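Local structure of xylose isomerase-like TIM barrel (Anabaena variabilis ATCC 29413, 2QW5) at residues T93-Q105 with K156-K168. The protein probably acts as a zinc-dependent sugar or sugar-phosphate isomerase or epimerase and binds D-xylose next to its metal ion. Numbering follows the deposited sequence. Where two conformers were deposited one is given.
Sequences TFDPSSNYPEQRQ and KVRYANAQPILDK
Arg158 reaches Ser97 with the side of its guanidinium: NE (2.9 Å) and NH2 (3.2 Å) both donate to Ser97 OG, which lies near the guanidinium plane. Bends at chi2 (-73°) and chi3 (-69°) bring the guanidinium edge to the Ser97 hydroxyl. Arg158 NH2 also forms a salt bridge to Asp95 OD2 at 3.0 Å, the carboxylate plane turned 63° from the guanidinium. Asp95 OD1 takes the Ser97 hydroxyl on its syn lone pair and Ser97 N from above its plane, an Asx turn, so the carboxylate holds the serine that Arg158 grips. Asn161 points toward residues 97-99. Asn161 ND2 donates almost straight to Ser97 O (2.7 Å) and, less straight, to Asn99 OD1 (2.7 Å). The two amides stand nearly perpendicular. Ser98 O receives Arg104 NH1 in the guanidinium plane. Beside the polar groups the packing is mostly apolar. Ile165 CG2 meets Pro96 CB at 3.7 Å, and Ile165 CD1 lies against Arg104 CB at 3.9 Å. Ala162 CB packs on Ser97 CA. The contact belongs to the outer helical layer of a TIM barrel: the loop after strand 83-87 and the start of helix 101-120 dock on helix 148-176, the next long helix round the barrel.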
loop_
_atom_site.group_PDB
_atom_site.type_symbol
_atom_site.label_atom_id
_atom_site.label_comp_id
_atom_site.label_asym_id
_atom_site.label_seq_id
_atom_site.Cartn_x
_atom_site.Cartn_y
_atom_site.Cartn_z
ATOM N N THR A 93 17.909 -7.172 0.640
ATOM C CA THR A 93 19.140 -7.239 1.460
ATOM C C THR A 93 20.309 -7.775 0.624
ATOM O O THR A 93 21.345 -7.093 0.473
ATOM C CB THR A 93 18.916 -8.075 2.723
ATOM O OG1 THR A 93 17.847 -7.478 3.465
ATOM C CG2 THR A 93 20.136 -8.148 3.593
ATOM N N PHE A 94 20.126 -8.957 0.041
ATOM C CA PHE A 94 21.172 -9.638 -0.737
ATOM C C PHE A 94 21.089 -9.153 -2.157
ATOM O O PHE A 94 20.639 -9.870 -3.070
ATOM C CB PHE A 94 21.031 -11.146 -0.637
ATOM C CG PHE A 94 21.064 -11.643 0.753
ATOM C CD1 PHE A 94 22.165 -11.358 1.593
ATOM C CD2 PHE A 94 19.992 -12.374 1.265
ATOM C CE1 PHE A 94 22.187 -11.813 2.918
ATOM C CE2 PHE A 94 20.010 -12.838 2.589
ATOM C CZ PHE A 94 21.110 -12.563 3.409
ATOM N N ASP A 95 21.546 -7.908 -2.343
ATOM C CA ASP A 95 21.467 -7.194 -3.619
ATOM C C ASP A 95 22.865 -6.892 -4.189
ATOM O O ASP A 95 23.547 -5.973 -3.719
ATOM C CB ASP A 95 20.623 -5.925 -3.452
ATOM C CG ASP A 95 20.467 -5.123 -4.738
ATOM O OD1 ASP A 95 20.876 -5.581 -5.828
ATOM O OD2 ASP A 95 19.918 -4.000 -4.646
ATOM N N PRO A 96 23.266 -7.640 -5.234
ATOM C CA PRO A 96 24.569 -7.402 -5.845
ATOM C C PRO A 96 24.699 -6.137 -6.666
ATOM O O PRO A 96 25.810 -5.801 -7.049
ATOM C CB PRO A 96 24.773 -8.636 -6.728
ATOM C CG PRO A 96 23.422 -9.054 -7.108
ATOM C CD PRO A 96 22.597 -8.797 -5.863
ATOM N N SER A 97 23.584 -5.472 -6.944
ATOM C CA SER A 97 23.546 -4.205 -7.672
ATOM C C SER A 97 23.513 -2.996 -6.725
ATOM O O SER A 97 23.330 -1.849 -7.176
ATOM C CB SER A 97 22.325 -4.183 -8.615
ATOM O OG SER A 97 21.106 -4.173 -7.882
ATOM N N SER A 98 23.728 -3.208 -5.430
ATOM C CA SER A 98 23.761 -2.127 -4.452
ATOM C C SER A 98 24.899 -1.156 -4.747
ATOM O O SER A 98 25.887 -1.539 -5.332
ATOM C CB SER A 98 23.977 -2.671 -3.043
ATOM O OG SER A 98 24.138 -1.625 -2.091
ATOM N N ASN A 99 24.730 0.099 -4.359
ATOM C CA ASN A 99 25.823 1.067 -4.450
ATOM C C ASN A 99 26.852 0.865 -3.350
ATOM O O ASN A 99 27.924 1.435 -3.454
ATOM C CB ASN A 99 25.328 2.497 -4.316
ATOM C CG ASN A 99 24.524 2.943 -5.479
ATOM O OD1 ASN A 99 24.694 2.489 -6.622
ATOM N ND2 ASN A 99 23.639 3.887 -5.207
ATOM N N TYR A 100 26.543 0.049 -2.330
ATOM C CA TYR A 100 27.402 -0.125 -1.162
ATOM C C TYR A 100 28.240 -1.413 -1.262
ATOM O O TYR A 100 27.674 -2.533 -1.300
ATOM C CB TYR A 100 26.552 -0.085 0.130
ATOM C CG TYR A 100 25.613 1.107 0.120
ATOM C CD1 TYR A 100 26.111 2.430 -0.070
ATOM C CD2 TYR A 100 24.222 0.941 0.250
ATOM C CE1 TYR A 100 25.240 3.541 -0.130
ATOM C CE2 TYR A 100 23.353 2.043 0.194
ATOM C CZ TYR A 100 23.885 3.349 0.003
ATOM O OH TYR A 100 23.051 4.424 -0.050
ATOM N N PRO A 101 29.588 -1.271 -1.300
ATOM C CA PRO A 101 30.486 -2.444 -1.386
ATOM C C PRO A 101 30.201 -3.608 -0.443
ATOM O O PRO A 101 30.163 -4.738 -0.906
ATOM C CB PRO A 101 31.842 -1.857 -1.090
ATOM C CG PRO A 101 31.752 -0.444 -1.655
ATOM C CD PRO A 101 30.346 -0.001 -1.314
ATOM N N GLU A 102 29.986 -3.357 0.852
ATOM C CA GLU A 102 29.691 -4.439 1.835
ATOM C C GLU A 102 28.377 -5.137 1.535
ATOM O O GLU A 102 28.225 -6.337 1.816
ATOM C CB GLU A 102 29.691 -3.918 3.295
ATOM C CG GLU A 102 29.239 -4.956 4.374
ATOM C CD GLU A 102 29.312 -4.454 5.805
ATOM O OE1 GLU A 102 30.343 -3.868 6.172
ATOM O OE2 GLU A 102 28.355 -4.683 6.576
ATOM N N GLN A 103 27.398 -4.382 1.012
ATOM C CA GLN A 103 26.106 -4.981 0.670
ATOM C C GLN A 103 26.322 -5.951 -0.492
ATOM O O GLN A 103 25.859 -7.074 -0.447
ATOM C CB GLN A 103 25.043 -3.935 0.287
ATOM C CG GLN A 103 23.647 -4.576 0.151
ATOM C CD GLN A 103 22.520 -3.596 0.111
ATOM O OE1 GLN A 103 22.689 -2.414 -0.171
ATOM N NE2 GLN A 103 21.328 -4.104 0.330
ATOM N N ARG A 104 27.053 -5.506 -1.518
ATOM C CA ARG A 104 27.400 -6.348 -2.682
ATOM C C ARG A 104 28.179 -7.625 -2.309
ATOM O O ARG A 104 27.916 -8.716 -2.854
ATOM C CB ARG A 104 28.207 -5.545 -3.708
ATOM C CG ARG A 104 27.414 -4.440 -4.327
ATOM C CD ARG A 104 28.084 -3.881 -5.546
ATOM N NE ARG A 104 29.408 -3.315 -5.305
ATOM C CZ ARG A 104 29.724 -2.016 -5.241
ATOM N NH1 ARG A 104 28.832 -1.059 -5.350
ATOM N NH2 ARG A 104 30.976 -1.666 -5.041
ATOM N N GLN A 105 29.139 -7.486 -1.383
ATOM C CA GLN A 105 29.940 -8.640 -0.910
ATOM C C GLN A 105 29.099 -9.597 -0.142
ATOM O O GLN A 105 29.248 -10.811 -0.306
ATOM C CB GLN A 105 31.126 -8.210 -0.074
ATOM C CG GLN A 105 32.158 -7.487 -0.926
ATOM C CD GLN A 105 32.747 -8.396 -1.990
ATOM O OE1 GLN A 105 33.109 -9.546 -1.696
ATOM N NE2 GLN A 105 32.803 -7.911 -3.227
ATOM N N LYS A 156 20.846 1.603 -15.124
ATOM C CA LYS A 156 22.228 1.593 -15.667
ATOM C C LYS A 156 23.258 1.530 -14.554
ATOM O O LYS A 156 24.255 0.814 -14.680
ATOM C CB LYS A 156 22.519 2.823 -16.525
ATOM C CG LYS A 156 21.707 2.947 -17.798
ATOM C CD LYS A 156 22.001 4.328 -18.435
ATOM C CE LYS A 156 21.195 4.520 -19.707
ATOM N NZ LYS A 156 21.545 5.799 -20.373
ATOM N N VAL A 157 22.989 2.249 -13.458
ATOM C CA VAL A 157 23.898 2.287 -12.305
ATOM C C VAL A 157 23.870 0.931 -11.580
ATOM O O VAL A 157 24.917 0.412 -11.216
ATOM C CB VAL A 157 23.578 3.444 -11.329
ATOM C CG1 VAL A 157 24.579 3.470 -10.143
ATOM C CG2 VAL A 157 23.548 4.760 -12.053
ATOM N N ARG A 158 22.673 0.345 -11.434
ATOM C CA ARG A 158 22.505 -0.950 -10.782
ATOM C C ARG A 158 23.203 -2.045 -11.574
ATOM O O ARG A 158 23.953 -2.855 -11.000
ATOM C CB ARG A 158 21.010 -1.291 -10.624
ATOM C CG ARG A 158 20.194 -0.248 -9.831
ATOM C CD ARG A 158 20.478 -0.246 -8.322
ATOM N NE ARG A 158 19.947 -1.480 -7.733
ATOM C CZ ARG A 158 18.674 -1.703 -7.392
ATOM N NH1 ARG A 158 17.739 -0.761 -7.497
ATOM N NH2 ARG A 158 18.334 -2.897 -6.913
ATOM N N TYR A 159 23.019 -2.043 -12.895
ATOM C CA TYR A 159 23.696 -3.023 -13.753
ATOM C C TYR A 159 25.232 -2.876 -13.676
ATOM O O TYR A 159 25.922 -3.869 -13.553
ATOM C CB TYR A 159 23.189 -2.968 -15.196
ATOM C CG TYR A 159 21.731 -3.389 -15.370
ATOM C CD1 TYR A 159 21.204 -4.509 -14.715
ATOM C CD2 TYR A 159 20.902 -2.710 -16.253
ATOM C CE1 TYR A 159 19.844 -4.887 -14.897
ATOM C CE2 TYR A 159 19.546 -3.072 -16.443
ATOM C CZ TYR A 159 19.034 -4.168 -15.777
ATOM O OH TYR A 159 17.719 -4.501 -15.993
ATOM N N ALA A 160 25.750 -1.640 -13.706
ATOM C CA ALA A 160 27.212 -1.392 -13.544
ATOM C C ALA A 160 27.753 -1.907 -12.193
ATOM O O ALA A 160 28.839 -2.524 -12.142
ATOM C CB ALA A 160 27.551 0.069 -13.739
ATOM N N ASN A 161 26.985 -1.708 -11.127
ATOM C CA ASN A 161 27.346 -2.217 -9.789
ATOM C C ASN A 161 27.407 -3.738 -9.754
ATOM O O ASN A 161 28.275 -4.298 -9.102
ATOM C CB ASN A 161 26.318 -1.826 -8.715
ATOM C CG ASN A 161 26.248 -0.336 -8.449
ATOM O OD1 ASN A 161 27.178 0.404 -8.749
ATOM N ND2 ASN A 161 25.124 0.108 -7.848
ATOM N N ALA A 162 26.467 -4.392 -10.440
ATOM C CA ALA A 162 26.334 -5.858 -10.368
ATOM C C ALA A 162 27.300 -6.639 -11.271
ATOM O O ALA A 162 27.645 -7.783 -10.952
ATOM C CB ALA A 162 24.872 -6.274 -10.627
ATOM N N GLN A 163 27.752 -6.037 -12.380
ATOM C CA GLN A 163 28.560 -6.788 -13.348
ATOM C C GLN A 163 29.819 -7.476 -12.766
ATOM O O GLN A 163 30.005 -8.679 -12.992
ATOM C CB GLN A 163 28.894 -5.924 -14.564
ATOM C CG GLN A 163 27.716 -5.731 -15.498
ATOM C CD GLN A 163 27.917 -4.632 -16.530
ATOM O OE1 GLN A 163 28.519 -3.604 -16.243
ATOM N NE2 GLN A 163 27.366 -4.830 -17.738
ATOM N N PRO A 164 30.663 -6.730 -12.006
ATOM C CA PRO A 164 31.840 -7.387 -11.412
ATOM C C PRO A 164 31.509 -8.467 -10.381
ATOM O O PRO A 164 32.270 -9.406 -10.242
ATOM C CB PRO A 164 32.621 -6.224 -10.762
ATOM C CG PRO A 164 31.959 -4.993 -11.194
ATOM C CD PRO A 164 30.605 -5.291 -11.699
ATOM N N ILE A 165 30.365 -8.330 -9.692
ATOM C CA ILE A 165 29.935 -9.298 -8.684
ATOM C C ILE A 165 29.494 -10.592 -9.341
ATOM O O ILE A 165 29.868 -11.680 -8.872
ATOM C CB ILE A 165 28.834 -8.726 -7.768
ATOM C CG1 ILE A 165 29.347 -7.483 -6.994
ATOM C CG2 ILE A 165 28.292 -9.827 -6.804
ATOM C CD1 ILE A 165 30.451 -7.765 -5.936
ATOM N N LEU A 166 28.717 -10.480 -10.422
ATOM C CA LEU A 166 28.285 -11.648 -11.195
ATOM C C LEU A 166 29.478 -12.356 -11.866
ATOM O O LEU A 166 29.481 -13.596 -11.973
ATOM C CB LEU A 166 27.163 -11.298 -12.207
ATOM C CG LEU A 166 25.714 -11.296 -11.689
ATOM C CD1 LEU A 166 25.291 -12.733 -11.293
ATOM C CD2 LEU A 166 25.507 -10.402 -10.527
ATOM N N ASP A 167 30.491 -11.588 -12.284
ATOM C CA ASP A 167 31.686 -12.159 -12.914
ATOM C C ASP A 167 32.380 -13.063 -11.872
ATOM O O ASP A 167 32.713 -14.231 -12.161
ATOM C CB ASP A 167 32.625 -11.028 -13.430
ATOM C CG ASP A 167 33.134 -11.252 -14.851
ATOM O OD1 ASP A 167 33.224 -12.411 -15.313
ATOM O OD2 ASP A 167 33.441 -10.224 -15.531
ATOM N N LYS A 168 32.542 -12.542 -10.644
ATOM C CA LYS A 168 33.169 -13.294 -9.538
ATOM C C LYS A 168 32.359 -14.548 -9.169
ATOM O O LYS A 168 32.905 -15.649 -8.943
ATOM C CB LYS A 168 33.401 -12.421 -8.293
ATOM C CG LYS A 168 34.558 -11.410 -8.414
ATOM C CD LYS A 168 35.930 -12.095 -8.546
ATOM C CE LYS A 168 37.087 -11.101 -8.654
ATOM N NZ LYS A 168 37.073 -10.373 -9.945
#